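Local coordinates for extracellular solute-binding protein, family 1 (Bifidobacterium longum subsp. infantis, PDB 6FTH) that probably captures human milk oligosaccharides outside the cell as the solute-binding component of an ABC sugar transporter, at residues 200-204 against 271-276; 230-235 against 506-510. All coordinates share one frame; numbering follows the deposited sequence.

Interaction 1. Residues 200-204 against 271-276; sequences NIRKL and WATKTF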
loop_
_atom_site.group_PDB
_atom_site.type_symbol
_atom_site.label_atom_id
_atom_site.label_comp_id
_atom_site.label_asym_id
_atom_site.label_seq_id
_atom_site.Cartn_x
_atom_site.Cartn_y
_atom_site.Cartn_z
ATOM N N ASN A 200 11.098 16.678 -5.548
ATOM C CA ASN A 200 9.951 16.996 -4.718
ATOM C C ASN A 200 9.629 15.818 -3.812
ATOM O O ASN A 200 9.594 14.668 -4.267
ATOM C CB ASN A 200 8.736 17.367 -5.555
ATOM C CG ASN A 200 7.886 18.419 -4.879
ATOM O OD1 ASN A 200 8.132 18.794 -3.737
ATOM N ND2 ASN A 200 6.856 18.863 -5.561
ATOM N N ILE A 201 9.412 16.110 -2.529
ATOM C CA ILE A 201 9.088 15.094 -1.542
ATOM C C ILE A 201 7.829 15.518 -0.795
ATOM O O ILE A 201 7.536 16.711 -0.650
ATOM C CB ILE A 201 10.264 14.841 -0.557
ATOM C CG1 ILE A 201 10.733 16.142 0.108
ATOM C CG2 ILE A 201 11.428 14.155 -1.268
ATOM C CD1 ILE A 201 11.649 15.926 1.325
ATOM N N ARG A 202 7.089 14.524 -0.324
ATOM C CA ARG A 202 5.899 14.708 0.492
ATOM C C ARG A 202 6.260 15.123 1.907
ATOM O O ARG A 202 7.315 14.761 2.434
ATOM C CB ARG A 202 5.154 13.380 0.627
ATOM C CG ARG A 202 4.356 12.976 -0.603
ATOM C CD ARG A 202 3.560 11.687 -0.353
ATOM N NE ARG A 202 2.361 11.637 -1.199
ATOM C CZ ARG A 202 1.355 10.780 -1.050
ATOM N NH1 ARG A 202 1.387 9.856 -0.094
ATOM N NH2 ARG A 202 0.306 10.854 -1.860
ATOM N N LYS A 203 5.341 15.850 2.541
ATOM C CA LYS A 203 5.486 16.153 3.948
ATOM C C LYS A 203 5.349 14.867 4.755
ATOM O O LYS A 203 4.924 13.835 4.245
ATOM C CB LYS A 203 4.419 17.168 4.390
ATOM C CG LYS A 203 2.992 16.625 4.424
ATOM C CD LYS A 203 1.997 17.684 4.962
ATOM C CE LYS A 203 2.147 17.951 6.440
ATOM N NZ LYS A 203 1.746 16.765 7.266
ATOM N N LEU A 204 5.670 14.952 6.037
ATOM C CA LEU A 204 5.572 13.805 6.917
ATOM C C LEU A 204 4.164 13.666 7.500
ATOM O O LEU A 204 3.323 14.566 7.405
ATOM C CB LEU A 204 6.625 13.899 8.023
ATOM C CG LEU A 204 8.059 14.118 7.576
ATOM C CD1 LEU A 204 8.981 14.148 8.761
ATOM C CD2 LEU A 204 8.522 13.048 6.587
ATOM N N TRP A 271 8.467 22.206 1.743
ATOM C CA TRP A 271 8.034 20.821 1.536
ATOM C C TRP A 271 7.267 20.288 2.742
ATOM O O TRP A 271 6.347 19.478 2.589
ATOM C CB TRP A 271 9.261 19.921 1.287
ATOM C CG TRP A 271 10.041 19.754 2.532
ATOM C CD1 TRP A 271 10.959 20.617 3.037
ATOM C CD2 TRP A 271 9.924 18.685 3.485
ATOM N NE1 TRP A 271 11.418 20.169 4.253
ATOM C CE2 TRP A 271 10.797 18.983 4.548
ATOM C CE3 TRP A 271 9.156 17.521 3.548
ATOM C CZ2 TRP A 271 10.931 18.144 5.658
ATOM C CZ3 TRP A 271 9.298 16.687 4.659
ATOM C CH2 TRP A 271 10.162 17.005 5.684
ATOM N N ALA A 272 7.626 20.729 3.950
ATOM C CA ALA A 272 7.077 20.133 5.162
ATOM C C ALA A 272 5.638 20.538 5.442
ATOM O O ALA A 272 4.983 19.894 6.274
ATOM C CB ALA A 272 7.939 20.515 6.373
ATOM N N THR A 273 5.132 21.580 4.784
ATOM C CA THR A 273 3.773 22.048 5.017
ATOM C C THR A 273 2.863 21.897 3.812
ATOM O O THR A 273 1.652 22.116 3.945
ATOM C CB THR A 273 3.765 23.516 5.492
ATOM O OG1 THR A 273 4.515 24.342 4.590
ATOM C CG2 THR A 273 4.352 23.624 6.893
ATOM N N LYS A 274 3.399 21.500 2.662
ATOM C CA LYS A 274 2.595 21.340 1.457
ATOM C C LYS A 274 1.677 20.133 1.614
ATOM O O LYS A 274 2.098 19.080 2.090
ATOM C CB LYS A 274 3.526 21.101 0.260
ATOM C CG LYS A 274 4.362 22.302 -0.154
ATOM C CD LYS A 274 3.725 23.052 -1.340
ATOM C CE LYS A 274 3.917 22.304 -2.664
ATOM N NZ LYS A 274 5.353 22.302 -3.108
ATOM N N THR A 275 0.421 20.262 1.191
ATOM C CA THR A 275 -0.469 19.102 1.207
ATOM C C THR A 275 0.016 18.063 0.198
ATOM O O THR A 275 0.689 18.393 -0.783
ATOM C CB THR A 275 -1.898 19.509 0.834
ATOM O OG1 THR A 275 -1.947 19.859 -0.553
ATOM C CG2 THR A 275 -2.374 20.700 1.680
ATOM N N PHE A 276 -0.340 16.794 0.432
ATOM C CA PHE A 276 -0.027 15.771 -0.561
ATOM C C PHE A 276 -0.613 16.134 -1.920
ATOM O O PHE A 276 0.017 15.895 -2.958
ATOM C CB PHE A 276 -0.547 14.395 -0.124
ATOM C CG PHE A 276 0.215 13.775 1.016
ATOM C CD1 PHE A 276 1.321 14.394 1.554
ATOM C CD2 PHE A 276 -0.174 12.553 1.531
ATOM C CE1 PHE A 276 2.020 13.823 2.613
ATOM C CE2 PHE A 276 0.533 11.969 2.579
ATOM C CZ PHE A 276 1.630 12.621 3.114
HETATM O O HOH W 1 6.603 20.139 -1.870
HETATM O O HOH W 2 5.724 18.457 0.092
HETATM O O HOH W 3 1.955 13.672 -3.069
HETATM O O HOH W 4 3.396 17.117 0.732
HETATM O O HOH W 5 6.141 17.393 7.564
#

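Interaction 2. Residues 230-235 against 506-510; sequences ASPTGF and NVKIW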
loop_
_atom_site.group_PDB
_atom_site.type_symbol
_atom_site.label_atom_id
_atom_site.label_comp_id
_atom_site.label_asym_id
_atom_site.label_seq_id
_atom_site.Cartn_x
_atom_site.Cartn_y
_atom_site.Cartn_z
ATOM N N ALA A 230 4.720 -3.335 9.580
ATOM C CA ALA A 230 5.532 -2.756 10.648
ATOM C C ALA A 230 6.435 -1.629 10.155
ATOM O O ALA A 230 6.788 -0.716 10.916
ATOM C CB ALA A 230 6.419 -3.844 11.267
ATOM N N SER A 231 6.854 -1.688 8.899
ATOM C CA SER A 231 7.801 -0.699 8.399
ATOM C C SER A 231 7.294 0.737 8.471
ATOM O O SER A 231 8.068 1.617 8.889
ATOM C CB SER A 231 8.257 -1.075 6.982
ATOM O OG SER A 231 9.190 -0.153 6.491
ATOM N N PRO A 232 6.038 1.041 8.148
ATOM C CA PRO A 232 5.577 2.426 8.310
ATOM C C PRO A 232 5.663 2.958 9.719
ATOM O O PRO A 232 5.578 4.176 9.893
ATOM C CB PRO A 232 4.124 2.369 7.830
ATOM C CG PRO A 232 4.118 1.274 6.839
ATOM C CD PRO A 232 5.066 0.245 7.390
ATOM N N THR A 233 5.821 2.111 10.730
ATOM C CA THR A 233 5.966 2.579 12.100
ATOM C C THR A 233 7.406 2.588 12.586
ATOM O O THR A 233 7.650 2.899 13.757
ATOM C CB THR A 233 5.067 1.783 13.062
ATOM O OG1 THR A 233 5.465 0.410 13.137
ATOM C CG2 THR A 233 3.611 1.849 12.600
ATOM N N GLY A 234 8.373 2.303 11.718
ATOM C CA GLY A 234 9.765 2.498 12.028
ATOM C C GLY A 234 10.592 1.246 12.255
ATOM O O GLY A 234 11.685 1.357 12.814
ATOM N N PHE A 235 10.125 0.081 11.825
ATOM C CA PHE A 235 10.828 -1.181 12.070
ATOM C C PHE A 235 11.305 -1.837 10.783
ATOM O O PHE A 235 10.741 -1.627 9.703
ATOM C CB PHE A 235 9.952 -2.143 12.874
ATOM C CG PHE A 235 9.508 -1.540 14.169
ATOM C CD1 PHE A 235 10.344 -1.546 15.267
ATOM C CD2 PHE A 235 8.319 -0.820 14.236
ATOM C CE1 PHE A 235 9.977 -0.906 16.442
ATOM C CE2 PHE A 235 7.945 -0.183 15.404
ATOM C CZ PHE A 235 8.768 -0.226 16.508
ATOM N N ASN A 506 8.901 -1.907 21.951
ATOM C CA ASN A 506 8.290 -2.177 20.657
ATOM C C ASN A 506 9.197 -3.048 19.788
ATOM O O ASN A 506 8.721 -3.957 19.104
ATOM C CB ASN A 506 7.977 -0.849 19.946
ATOM C CG ASN A 506 6.728 -0.171 20.463
ATOM O OD1 ASN A 506 6.231 -0.487 21.525
ATOM N ND2 ASN A 506 6.186 0.743 19.665
ATOM N N VAL A 507 10.511 -2.772 19.782
ATOM C CA VAL A 507 11.433 -3.625 19.030
ATOM C C VAL A 507 11.320 -5.074 19.488
ATOM O O VAL A 507 11.223 -5.999 18.670
ATOM C CB VAL A 507 12.875 -3.100 19.151
ATOM C CG1 VAL A 507 13.821 -4.102 18.546
ATOM C CG2 VAL A 507 13.011 -1.743 18.471
ATOM N N LYS A 508 11.331 -5.290 20.803
ATOM C CA LYS A 508 11.277 -6.646 21.323
ATOM C C LYS A 508 9.947 -7.328 20.995
ATOM O O LYS A 508 9.919 -8.532 20.702
ATOM C CB LYS A 508 11.554 -6.599 22.825
ATOM C CG LYS A 508 11.625 -7.952 23.514
ATOM C CD LYS A 508 12.479 -7.936 24.833
ATOM C CE LYS A 508 12.005 -6.879 25.758
ATOM N NZ LYS A 508 12.666 -7.031 27.067
ATOM N N ILE A 509 8.825 -6.580 21.044
ATOM C CA ILE A 509 7.527 -7.127 20.660
ATOM C C ILE A 509 7.533 -7.570 19.202
ATOM O O ILE A 509 7.107 -8.686 18.876
ATOM C CB ILE A 509 6.412 -6.101 20.936
ATOM C CG1 ILE A 509 6.190 -5.997 22.448
ATOM C CG2 ILE A 509 5.134 -6.481 20.206
ATOM C CD1 ILE A 509 5.253 -4.841 22.866
ATOM N N TRP A 510 8.071 -6.727 18.307
ATOM C CA TRP A 510 8.108 -7.103 16.901
ATOM C C TRP A 510 9.043 -8.284 16.683
ATOM O O TRP A 510 8.740 -9.173 15.882
ATOM C CB TRP A 510 8.500 -5.916 16.015
ATOM C CG TRP A 510 7.325 -5.065 15.667
ATOM C CD1 TRP A 510 7.097 -3.782 16.060
ATOM C CD2 TRP A 510 6.215 -5.443 14.830
ATOM N NE1 TRP A 510 5.903 -3.339 15.520
ATOM C CE2 TRP A 510 5.345 -4.345 14.780
ATOM C CE3 TRP A 510 5.869 -6.608 14.143
ATOM C CZ2 TRP A 510 4.154 -4.359 14.049
ATOM C CZ3 TRP A 510 4.674 -6.628 13.419
ATOM C CH2 TRP A 510 3.835 -5.508 13.384
HETATM O O HOH W 6 4.399 -0.929 15.281
#

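Interaction 1. Residues 200-204 against 271-276
With CG beside its backbone N (chi1 -77°) and the chain extended from there to NE, Arg202 runs across Phe276, whose CG is likewise beside the backbone N (chi1 -72°), presenting a ring face. Arg202 CD sits over the middle of the Phe276 ring, and the guanidinium beyond lies flat on the same face: the planes differ by 13° and Arg202 CZ is 4.0 Å from the ring centroid, a cation-pi stack. The guanidinium is steadied in its own plane by a water that accepts from Arg202 NE and donates to Phe276 O. At the rim of the same ring, Lys203 O approaches Phe276 CE1 to 3.3 Å.

The second aromatic, Trp271, is packed between Ala272 CB on one face and Ile201 CD1 on the other, the latter 3.7 Å from Trp271 CE3. Leu204 CG meets its edge at Trp271 CH2, 4.0 Å away. Trp271 NE1 is tied elsewhere, to Ser483 of helix 457-484.

Lys203 bends at chi3 and chi4, its CD 3.2 Å from Lys274 O, and curls back to donate from NZ to Leu204 O at 2.7 Å. Direct hydrogen bonds between the segments are absent; instead five waters each bridge them, one joining Asn200 OD1 to Lys274 NZ, which also forms a salt bridge with Asp282. Asn200 ND2 hydrogen-bonds to Gln283 and Asp282. Thr275 OG1 caps the N of Ala278. Stacking, apolar packing and bridging waters join the loop after strand 197-199 to the start of helix 276-284, within one lobe of a periplasmic-binding-protein-like fold.

Interaction 2. Residues 230-235 against 506-510
Ala230 presses its methyl onto the indole of Trp510: Ala230 CB stands 3.6 Å from the centroid of the six-membered ring and only 9° off the ring normal, a CH-pi contact over the face. The neighbouring bump is the ring of Phe235, which fits into a hollow on helix 503-518 formed by Asn506, Val507 and Trp510. Trp510 CD1 lies over the centre of the Phe235 face, 3.7 Å from Phe235 CD2, with the planes inclined at 41°, neither stacked nor perpendicular. Val507 CG2 fills in at the Phe235 edge, 3.7 Å from CE1, while Asn506 CB meets the far end of the ring, 3.6 Å from Phe235 CZ.

Ala230 and Phe235 thus sit on the same side of the indole, Phe235 obliquely toward its CD1-NE1 end. A water in the indole plane accepts from Trp510 NE1 and donates to Thr233 OG1. That hydroxyl in turn donates to Ala230 O at 2.8 Å, an acceptor that also takes Thr233 N, closing the 3-10 turn. An alanine in place of Phe235 is likely to leave the hollow between Asn506, Val507 and Trp510 unfilled and the indole freer to turn. Asn506 OD1 is held by Asn466 of helix 457-484. A ring seated between side chains one turn apart on a helix joins the 3-10 turn and the start of strand 235-238 to helix 503-518, in the solute-binding-protein fold.

After the first helices and strands, the chain leaves strand 197-199 and meets the first partner of interaction 1 at once, then runs on to 230-235, the first partner of interaction 2. Helix 249-263 follows, and at 271-276 interaction 1 closes a loop of 66 intervening residues that contains the 230-235 turn. Interaction 2 closes only at 506-510, with 270 residues between its segments, so the two loops cross rather than nest. Their centres lie 24 Å apart and their nearest atoms about 10 Å, without touching. Together they bind the 197-276 region to itself and to helix 503-518, with helix 457-484 touching both contacts.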